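Local atomic coordinates of beta-galactosidase (Geobacillus stearothermophilus, PDB entry 4OIF), a protein that probably hydrolyses terminal non-reducing beta-D-galactose residues in beta-D-galactosides, as a zinc-binding glycosidase of family GH42. Residues A[14-26]-A[355-367]. Residues are numbered along the deposited sequence; the frame is centred on the assembly and turned at random.
Sequences FILHGGDYNPDQW and DSILYFQWRKSRG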
ATOM      1  N   PHE A  14      22.650 -43.606  -3.180  1.00 16.99           N
ATOM      2  CA  PHE A  14      21.855 -43.394  -1.985  1.00 12.84           C
ATOM      3  C   PHE A  14      21.131 -42.062  -2.075  1.00 10.55           C
ATOM      4  O   PHE A  14      21.563 -41.166  -2.792  1.00 15.38           O
ATOM      5  CB  PHE A  14      22.736 -43.437  -0.739  1.00 11.50           C
ATOM      6  CG  PHE A  14      23.845 -42.427  -0.744  1.00  7.88           C
ATOM      7  CD1 PHE A  14      23.670 -41.186  -0.153  1.00  9.89           C
ATOM      8  CD2 PHE A  14      25.066 -42.722  -1.330  1.00 10.88           C
ATOM      9  CE1 PHE A  14      24.688 -40.247  -0.151  1.00 11.47           C
ATOM     10  CE2 PHE A  14      26.088 -41.798  -1.339  1.00 18.82           C
ATOM     11  CZ  PHE A  14      25.903 -40.551  -0.750  1.00 16.18           C
ATOM     12  N   ILE A  15      20.030 -41.929  -1.347  1.00  9.06           N
ATOM     13  CA  ILE A  15      19.301 -40.670  -1.327  1.00 10.98           C
ATOM     14  C   ILE A  15      20.059 -39.669  -0.466  1.00 14.22           C
ATOM     15  O   ILE A  15      20.307 -39.917   0.713  1.00  9.73           O
ATOM     16  CB  ILE A  15      17.868 -40.848  -0.810  1.00  6.43           C
ATOM     17  CG1 ILE A  15      16.975 -41.363  -1.941  1.00 11.64           C
ATOM     18  CG2 ILE A  15      17.328 -39.528  -0.294  1.00  8.20           C
ATOM     19  CD1 ILE A  15      15.976 -42.402  -1.508  1.00  9.70           C
ATOM     20  N   LEU A  16      20.457 -38.557  -1.076  1.00  9.03           N
ATOM     21  CA  LEU A  16      21.223 -37.540  -0.374  1.00 12.22           C
ATOM     22  C   LEU A  16      20.416 -37.024   0.803  1.00 14.58           C
ATOM     23  O   LEU A  16      19.236 -36.773   0.668  1.00  9.85           O
ATOM     24  CB  LEU A  16      21.587 -36.379  -1.299  1.00  6.69           C
ATOM     25  CG  LEU A  16      21.926 -36.745  -2.745  1.00 13.40           C
ATOM     26  CD1 LEU A  16      22.311 -35.490  -3.505  1.00  4.85           C
ATOM     27  CD2 LEU A  16      23.034 -37.798  -2.798  1.00  5.32           C
ATOM     28  N   HIS A  17      21.050 -36.884   1.957  1.00 11.04           N
ATOM     29  CA  HIS A  17      20.377 -36.300   3.099  1.00 10.35           C
ATOM     30  C   HIS A  17      21.341 -35.352   3.788  1.00 11.70           C
ATOM     31  O   HIS A  17      22.443 -35.743   4.156  1.00  9.17           O
ATOM     32  CB  HIS A  17      19.893 -37.381   4.061  1.00  9.05           C
ATOM     33  CG  HIS A  17      19.077 -36.856   5.198  1.00  9.53           C
ATOM     34  ND1 HIS A  17      19.233 -37.307   6.492  1.00 11.12           N
ATOM     35  CD2 HIS A  17      18.091 -35.930   5.237  1.00 11.76           C
ATOM     36  CE1 HIS A  17      18.378 -36.677   7.281  1.00 11.27           C
ATOM     37  NE2 HIS A  17      17.670 -35.838   6.545  1.00  8.60           N
ATOM     38  N   GLY A  18      20.940 -34.097   3.946  1.00 12.04           N
ATOM     39  CA  GLY A  18      21.825 -33.139   4.585  1.00  6.06           C
ATOM     40  C   GLY A  18      21.418 -31.753   4.167  1.00  9.55           C
ATOM     41  O   GLY A  18      20.241 -31.436   4.245  1.00 12.63           O
ATOM     42  N   GLY A  19      22.363 -30.940   3.707  1.00  7.91           N
ATOM     43  CA  GLY A  19      22.035 -29.594   3.257  1.00  7.46           C
ATOM     44  C   GLY A  19      23.142 -28.544   3.357  1.00 10.39           C
ATOM     45  O   GLY A  19      24.327 -28.861   3.484  1.00  3.83           O
ATOM     46  N   ASP A  20      22.753 -27.278   3.284  1.00  7.61           N
ATOM     47  CA  ASP A  20      23.726 -26.199   3.338  1.00  7.12           C
ATOM     48  C   ASP A  20      24.511 -26.231   4.646  1.00 10.54           C
ATOM     49  O   ASP A  20      23.941 -26.254   5.744  1.00  9.54           O
ATOM     50  CB  ASP A  20      23.038 -24.844   3.170  1.00  7.78           C
ATOM     51  CG  ASP A  20      22.581 -24.589   1.739  1.00 11.69           C
ATOM     52  OD1 ASP A  20      22.218 -25.554   1.032  1.00 15.67           O
ATOM     53  OD2 ASP A  20      22.592 -23.418   1.314  1.00 16.19           O
ATOM     54  N   TYR A  21      25.829 -26.255   4.527  1.00  6.75           N
ATOM     55  CA  TYR A  21      26.687 -26.288   5.703  1.00 13.88           C
ATOM     56  C   TYR A  21      27.640 -25.092   5.627  1.00  9.85           C
ATOM     57  O   TYR A  21      28.335 -24.906   4.620  1.00  8.82           O
ATOM     58  CB  TYR A  21      27.439 -27.636   5.792  1.00  8.91           C
ATOM     59  CG  TYR A  21      28.421 -27.728   6.936  1.00  6.40           C
ATOM     60  CD1 TYR A  21      28.040 -27.377   8.221  1.00  7.19           C
ATOM     61  CD2 TYR A  21      29.724 -28.174   6.736  1.00  6.63           C
ATOM     62  CE1 TYR A  21      28.920 -27.444   9.275  1.00  7.13           C
ATOM     63  CE2 TYR A  21      30.619 -28.246   7.793  1.00  5.75           C
ATOM     64  CZ  TYR A  21      30.206 -27.874   9.062  1.00 10.74           C
ATOM     65  OH  TYR A  21      31.066 -27.930  10.138  1.00 16.31           O
ATOM     66  N   ASN A  22      27.654 -24.275   6.680  1.00  8.39           N
ATOM     67  CA  ASN A  22      28.417 -23.020   6.669  1.00  8.97           C
ATOM     68  C   ASN A  22      29.436 -22.872   7.788  1.00 10.54           C
ATOM     69  O   ASN A  22      29.334 -21.955   8.603  1.00  8.60           O
ATOM     70  CB  ASN A  22      27.457 -21.838   6.720  1.00  6.80           C
ATOM     71  CG  ASN A  22      26.550 -21.792   5.520  1.00  6.62           C
ATOM     72  OD1 ASN A  22      27.019 -21.635   4.397  1.00 10.18           O
ATOM     73  ND2 ASN A  22      25.248 -21.935   5.743  1.00  4.20           N
ATOM     74  N   PRO A  23      30.436 -23.763   7.817  1.00 13.68           N
ATOM     75  CA  PRO A  23      31.490 -23.700   8.830  1.00 14.76           C
ATOM     76  C   PRO A  23      32.290 -22.407   8.736  1.00 12.31           C
ATOM     77  O   PRO A  23      32.923 -22.021   9.713  1.00 14.11           O
ATOM     78  CB  PRO A  23      32.368 -24.913   8.498  1.00 13.05           C
ATOM     79  CG  PRO A  23      32.141 -25.138   7.034  1.00 10.20           C
ATOM     80  CD  PRO A  23      30.700 -24.817   6.822  1.00 11.59           C
ATOM     81  N   ASP A  24      32.246 -21.745   7.585  1.00 11.49           N
ATOM     82  CA  ASP A  24      32.961 -20.485   7.407  1.00 11.77           C
ATOM     83  C   ASP A  24      32.446 -19.410   8.377  1.00 13.13           C
ATOM     84  O   ASP A  24      33.101 -18.394   8.600  1.00 10.63           O
ATOM     85  CB  ASP A  24      32.865 -20.006   5.941  1.00  5.03           C
ATOM     86  CG  ASP A  24      31.451 -20.133   5.354  1.00 14.46           C
ATOM     87  OD1 ASP A  24      30.818 -21.215   5.471  1.00 12.21           O
ATOM     88  OD2 ASP A  24      30.968 -19.139   4.768  1.00  9.52           O
ATOM     89  N   GLN A  25      31.280 -19.646   8.974  1.00 15.59           N
ATOM     90  CA  GLN A  25      30.766 -18.746   9.999  1.00 13.91           C
ATOM     91  C   GLN A  25      31.200 -19.150  11.406  1.00 16.42           C
ATOM     92  O   GLN A  25      30.863 -18.481  12.382  1.00 14.74           O
ATOM     93  CB  GLN A  25      29.250 -18.692   9.945  1.00 10.65           C
ATOM     94  CG  GLN A  25      28.698 -18.267   8.615  1.00 17.66           C
ATOM     95  CD  GLN A  25      27.200 -18.460   8.550  1.00 16.17           C
ATOM     96  OE1 GLN A  25      26.527 -18.496   9.582  1.00 10.87           O
ATOM     97  NE2 GLN A  25      26.672 -18.606   7.339  1.00 10.36           N
ATOM     98  N   TRP A  26      31.948 -20.242  11.505  1.00 14.42           N
ATOM     99  CA  TRP A  26      32.324 -20.795  12.801  1.00 17.91           C
ATOM    100  C   TRP A  26      33.813 -21.149  12.893  1.00 14.93           C
ATOM    101  O   TRP A  26      34.197 -22.028  13.664  1.00  8.58           O
ATOM    102  CB  TRP A  26      31.486 -22.042  13.097  1.00 13.84           C
ATOM    103  CG  TRP A  26      30.013 -21.801  13.115  1.00  9.80           C
ATOM    104  CD1 TRP A  26      29.156 -21.893  12.059  1.00  8.59           C
ATOM    105  CD2 TRP A  26      29.219 -21.433  14.247  1.00  9.70           C
ATOM    106  NE1 TRP A  26      27.876 -21.607  12.461  1.00  7.48           N
ATOM    107  CE2 TRP A  26      27.883 -21.320  13.799  1.00 11.27           C
ATOM    108  CE3 TRP A  26      29.504 -21.189  15.596  1.00  9.16           C
ATOM    109  CZ2 TRP A  26      26.829 -20.973  14.654  1.00  8.18           C
ATOM    110  CZ3 TRP A  26      28.462 -20.848  16.447  1.00  8.28           C
ATOM    111  CH2 TRP A  26      27.139 -20.739  15.972  1.00 11.42           C
ATOM    112  N   ASP A 355      15.680 -37.375  -5.616  1.00 14.44           N
ATOM    113  CA  ASP A 355      16.672 -38.313  -5.081  1.00 14.00           C
ATOM    114  C   ASP A 355      17.470 -37.692  -3.935  1.00  9.61           C
ATOM    115  O   ASP A 355      18.580 -38.132  -3.629  1.00 14.82           O
ATOM    116  CB  ASP A 355      17.623 -38.798  -6.180  1.00  6.53           C
ATOM    117  CG  ASP A 355      16.997 -39.865  -7.059  1.00 14.24           C
ATOM    118  OD1 ASP A 355      15.979 -40.463  -6.645  1.00  8.32           O
ATOM    119  OD2 ASP A 355      17.523 -40.113  -8.165  1.00 17.07           O
ATOM    120  N   SER A 356      16.898 -36.684  -3.285  1.00  9.20           N
ATOM    121  CA  SER A 356      17.540 -36.076  -2.123  1.00 14.57           C
ATOM    122  C   SER A 356      16.540 -35.418  -1.180  1.00 15.98           C
ATOM    123  O   SER A 356      15.460 -35.013  -1.594  1.00 10.51           O
ATOM    124  CB  SER A 356      18.571 -35.033  -2.558  1.00 13.30           C
ATOM    125  OG  SER A 356      17.941 -33.931  -3.185  1.00 15.76           O
ATOM    126  N   ILE A 357      16.920 -35.345   0.091  1.00  9.12           N
ATOM    127  CA  ILE A 357      16.315 -34.457   1.064  1.00 10.51           C
ATOM    128  C   ILE A 357      17.425 -33.563   1.643  1.00 13.45           C
ATOM    129  O   ILE A 357      18.284 -33.993   2.446  1.00 13.92           O
ATOM    130  CB  ILE A 357      15.579 -35.221   2.189  1.00 11.15           C
ATOM    131  CG1 ILE A 357      14.458 -36.101   1.610  1.00 11.06           C
ATOM    132  CG2 ILE A 357      15.011 -34.243   3.194  1.00  4.96           C
ATOM    133  CD1 ILE A 357      13.329 -35.337   0.931  1.00  3.81           C
ATOM    134  N   LEU A 358      17.416 -32.314   1.196  1.00  8.60           N
ATOM    135  CA  LEU A 358      18.425 -31.355   1.595  1.00 12.70           C
ATOM    136  C   LEU A 358      17.763 -30.111   2.199  1.00 17.73           C
ATOM    137  O   LEU A 358      16.721 -29.635   1.733  1.00  9.66           O
ATOM    138  CB  LEU A 358      19.320 -30.990   0.405  1.00  5.92           C
ATOM    139  CG  LEU A 358      20.076 -32.174  -0.216  1.00 12.91           C
ATOM    140  CD1 LEU A 358      20.693 -31.834  -1.585  1.00  9.07           C
ATOM    141  CD2 LEU A 358      21.143 -32.691   0.743  1.00  5.54           C
ATOM    142  N   TYR A 359      18.391 -29.610   3.254  1.00 10.39           N
ATOM    143  CA  TYR A 359      17.878 -28.523   4.055  1.00 11.27           C
ATOM    144  C   TYR A 359      18.646 -27.231   3.862  1.00 14.30           C
ATOM    145  O   TYR A 359      19.831 -27.207   3.489  1.00 16.38           O
ATOM    146  CB  TYR A 359      17.937 -28.878   5.545  1.00  9.99           C
ATOM    147  CG  TYR A 359      17.411 -30.248   5.902  1.00 17.75           C
ATOM    148  CD1 TYR A 359      16.093 -30.604   5.626  1.00 10.37           C
ATOM    149  CD2 TYR A 359      18.229 -31.182   6.539  1.00 13.05           C
ATOM    150  CE1 TYR A 359      15.613 -31.861   5.960  1.00 13.10           C
ATOM    151  CE2 TYR A 359      17.759 -32.432   6.884  1.00 11.01           C
ATOM    152  CZ  TYR A 359      16.449 -32.768   6.592  1.00 18.95           C
ATOM    153  OH  TYR A 359      15.979 -34.014   6.931  1.00 12.34           O
ATOM    154  N   PHE A 360      17.954 -26.141   4.131  1.00 15.33           N
ATOM    155  CA  PHE A 360      18.644 -24.982   4.626  1.00 20.45           C
ATOM    156  C   PHE A 360      18.186 -24.817   6.061  1.00 17.96           C
ATOM    157  O   PHE A 360      16.994 -24.642   6.301  1.00 20.32           O
ATOM    158  CB  PHE A 360      18.354 -23.717   3.822  1.00 16.73           C
ATOM    159  CG  PHE A 360      19.193 -22.566   4.267  1.00 28.51           C
ATOM    160  CD1 PHE A 360      20.440 -22.340   3.692  1.00 21.33           C
ATOM    161  CD2 PHE A 360      18.787 -21.772   5.327  1.00 13.37           C
ATOM    162  CE1 PHE A 360      21.242 -21.309   4.132  1.00 19.42           C
ATOM    163  CE2 PHE A 360      19.584 -20.741   5.777  1.00 20.10           C
ATOM    164  CZ  PHE A 360      20.815 -20.509   5.182  1.00 19.28           C
ATOM    165  N   GLN A 361      19.105 -24.887   7.019  1.00 18.34           N
ATOM    166  CA  GLN A 361      20.514 -25.189   6.798  1.00 15.74           C
ATOM    167  C   GLN A 361      20.934 -26.238   7.837  1.00 14.53           C
ATOM    168  O   GLN A 361      20.085 -26.774   8.548  1.00 13.51           O
ATOM    169  CB  GLN A 361      21.378 -23.924   6.910  1.00 10.93           C
ATOM    170  CG  GLN A 361      21.251 -23.193   8.237  1.00 12.03           C
ATOM    171  CD  GLN A 361      22.146 -21.956   8.327  1.00 17.38           C
ATOM    172  OE1 GLN A 361      23.276 -21.951   7.839  1.00 10.98           O
ATOM    173  NE2 GLN A 361      21.642 -20.905   8.970  1.00 13.13           N
ATOM    174  N   TRP A 362      22.225 -26.543   7.931  1.00 11.89           N
ATOM    175  CA  TRP A 362      22.670 -27.508   8.927  1.00  7.16           C
ATOM    176  C   TRP A 362      22.574 -26.931  10.331  1.00 10.67           C
ATOM    177  O   TRP A 362      21.931 -27.504  11.213  1.00  7.20           O
ATOM    178  CB  TRP A 362      24.104 -27.957   8.674  1.00  5.48           C
ATOM    179  CG  TRP A 362      24.663 -28.700   9.850  1.00  6.15           C
ATOM    180  CD1 TRP A 362      25.627 -28.266  10.718  1.00  7.96           C
ATOM    181  CD2 TRP A 362      24.254 -29.993  10.321  1.00  7.55           C
ATOM    182  NE1 TRP A 362      25.858 -29.214  11.684  1.00  7.34           N
ATOM    183  CE2 TRP A 362      25.031 -30.286  11.463  1.00 14.60           C
ATOM    184  CE3 TRP A 362      23.308 -30.932   9.884  1.00  5.29           C
ATOM    185  CZ2 TRP A 362      24.897 -31.486  12.169  1.00  5.68           C
ATOM    186  CZ3 TRP A 362      23.176 -32.120  10.585  1.00  6.19           C
ATOM    187  CH2 TRP A 362      23.961 -32.381  11.718  1.00  8.03           C
ATOM    188  N   ARG A 363      23.239 -25.798  10.527  1.00 10.84           N
ATOM    189  CA  ARG A 363      23.280 -25.139  11.821  1.00 11.32           C
ATOM    190  C   ARG A 363      22.816 -23.686  11.710  1.00 10.87           C
ATOM    191  O   ARG A 363      23.253 -22.955  10.824  1.00 13.86           O
ATOM    192  CB  ARG A 363      24.700 -25.209  12.401  1.00 12.10           C
ATOM    193  CG  ARG A 363      24.820 -24.700  13.829  1.00 13.94           C
ATOM    194  CD  ARG A 363      26.267 -24.742  14.339  1.00 11.91           C
ATOM    195  NE  ARG A 363      26.705 -26.101  14.660  1.00 15.88           N
ATOM    196  CZ  ARG A 363      26.486 -26.721  15.823  1.00 16.17           C
ATOM    197  NH1 ARG A 363      25.821 -26.123  16.816  1.00  3.89           N
ATOM    198  NH2 ARG A 363      26.930 -27.957  15.989  1.00  5.11           N
ATOM    199  N   LYS A 364      21.938 -23.273  12.618  1.00 14.06           N
ATOM    200  CA  LYS A 364      21.453 -21.897  12.653  1.00 11.93           C
ATOM    201  C   LYS A 364      22.578 -20.883  12.719  1.00 14.19           C
ATOM    202  O   LYS A 364      23.560 -21.062  13.448  1.00 12.57           O
ATOM    203  CB  LYS A 364      20.507 -21.684  13.845  1.00  8.94           C
ATOM    204  CG  LYS A 364      19.162 -22.395  13.661  1.00 15.62           C
ATOM    205  CD  LYS A 364      18.151 -22.035  14.733  1.00 11.41           C
ATOM    206  CE  LYS A 364      16.825 -22.737  14.481  1.00  6.89           C
ATOM    207  NZ  LYS A 364      15.944 -22.697  15.688  1.00  7.72           N
ATOM    208  N   SER A 365      22.426 -19.823  11.935  1.00 15.18           N
ATOM    209  CA  SER A 365      23.294 -18.661  12.021  1.00 14.75           C
ATOM    210  C   SER A 365      23.148 -18.010  13.385  1.00  7.24           C
ATOM    211  O   SER A 365      22.054 -17.869  13.886  1.00 10.42           O
ATOM    212  CB  SER A 365      22.957 -17.658  10.914  1.00 15.46           C
ATOM    213  OG  SER A 365      23.346 -18.163   9.655  1.00 19.87           O
ATOM    214  N   ARG A 366      24.243 -17.601  13.996  1.00  9.41           N
ATOM    215  CA  ARG A 366      24.108 -16.997  15.306  1.00 10.04           C
ATOM    216  C   ARG A 366      23.559 -15.585  15.218  1.00 14.00           C
ATOM    217  O   ARG A 366      22.894 -15.100  16.140  1.00  7.69           O
ATOM    218  CB  ARG A 366      25.439 -16.976  16.030  1.00  9.44           C
ATOM    219  CG  ARG A 366      25.269 -16.628  17.477  1.00 12.86           C
ATOM    220  CD  ARG A 366      26.568 -16.725  18.199  1.00 12.28           C
ATOM    221  NE  ARG A 366      26.423 -16.302  19.580  1.00 10.64           N
ATOM    222  CZ  ARG A 366      27.444 -15.908  20.322  1.00 18.29           C
ATOM    223  NH1 ARG A 366      28.667 -15.887  19.800  1.00 24.62           N
ATOM    224  NH2 ARG A 366      27.242 -15.527  21.574  1.00 13.59           N
ATOM    225  N   GLY A 367      23.853 -14.921  14.106  1.00  9.20           N
ATOM    226  CA  GLY A 367      23.418 -13.553  13.905  1.00 16.40           C
ATOM    227  C   GLY A 367      22.943 -13.353  12.481  1.00 15.66           C
ATOM    228  O   GLY A 367      22.951 -14.296  11.687  1.00 13.35           O
TER
HETATM  229  O   HOH W   1      20.825 -39.688  -4.742  1.00 20.65           O
HETATM  230  O   HOH W   2      23.917 -19.638   6.921  1.00  9.57           O
HETATM  231  O   HOH W   3      25.776 -21.807  10.642  1.00 10.53           O
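L16, H17, G18 and G19 pair in parallel with S356, I357, L358 and Y359, joining the first and last strands of the TIM barrel and so closing the ring. I357 N donates to L16 O (2.8 Å), G18 N to I357 O, Y359 N to G18 O and D20 N to Y359 O. G19, with no side chain, lets its CA come within 3.3 Å of Y359 O. H17 reaches the outer side of the barrel, under helix 386-399. CB and CG of H17 lie 4.1 and 4.0 Å from I357 O; with CG anti to the backbone N (chi1 -175°) the ring turns CD2 past the same carbonyl, at 3.4 Å from I357 O, and brings NE2 to Y359 OH, 2.5 Å away and in the imidazole plane. The other nitrogen, ND1, is held by H44 O, which fixes the ring's rotation. The D20 side chain lies on the inner side, near E322, the predicted nucleophile; its OD2 sits in the plane of the F360 ring at the edge. The peptide between F360 and Q361 is cis, and beyond it W362 N still reaches D20 O. Y21 and W362 run side by side with steeply inclined rings, and D36 binds both polar ends. Farther out, R363 CD lies off-centre over one face of the W26 six-membered ring, while W192 of the second subunit meets that indole edge-to-face. N22 ND2 donates to Q361 OE1 (2.9 Å) with the two amide planes 74° apart, and water 2 donates a second hydrogen bond to that oxygen, 2.6 Å from Q361 OE1.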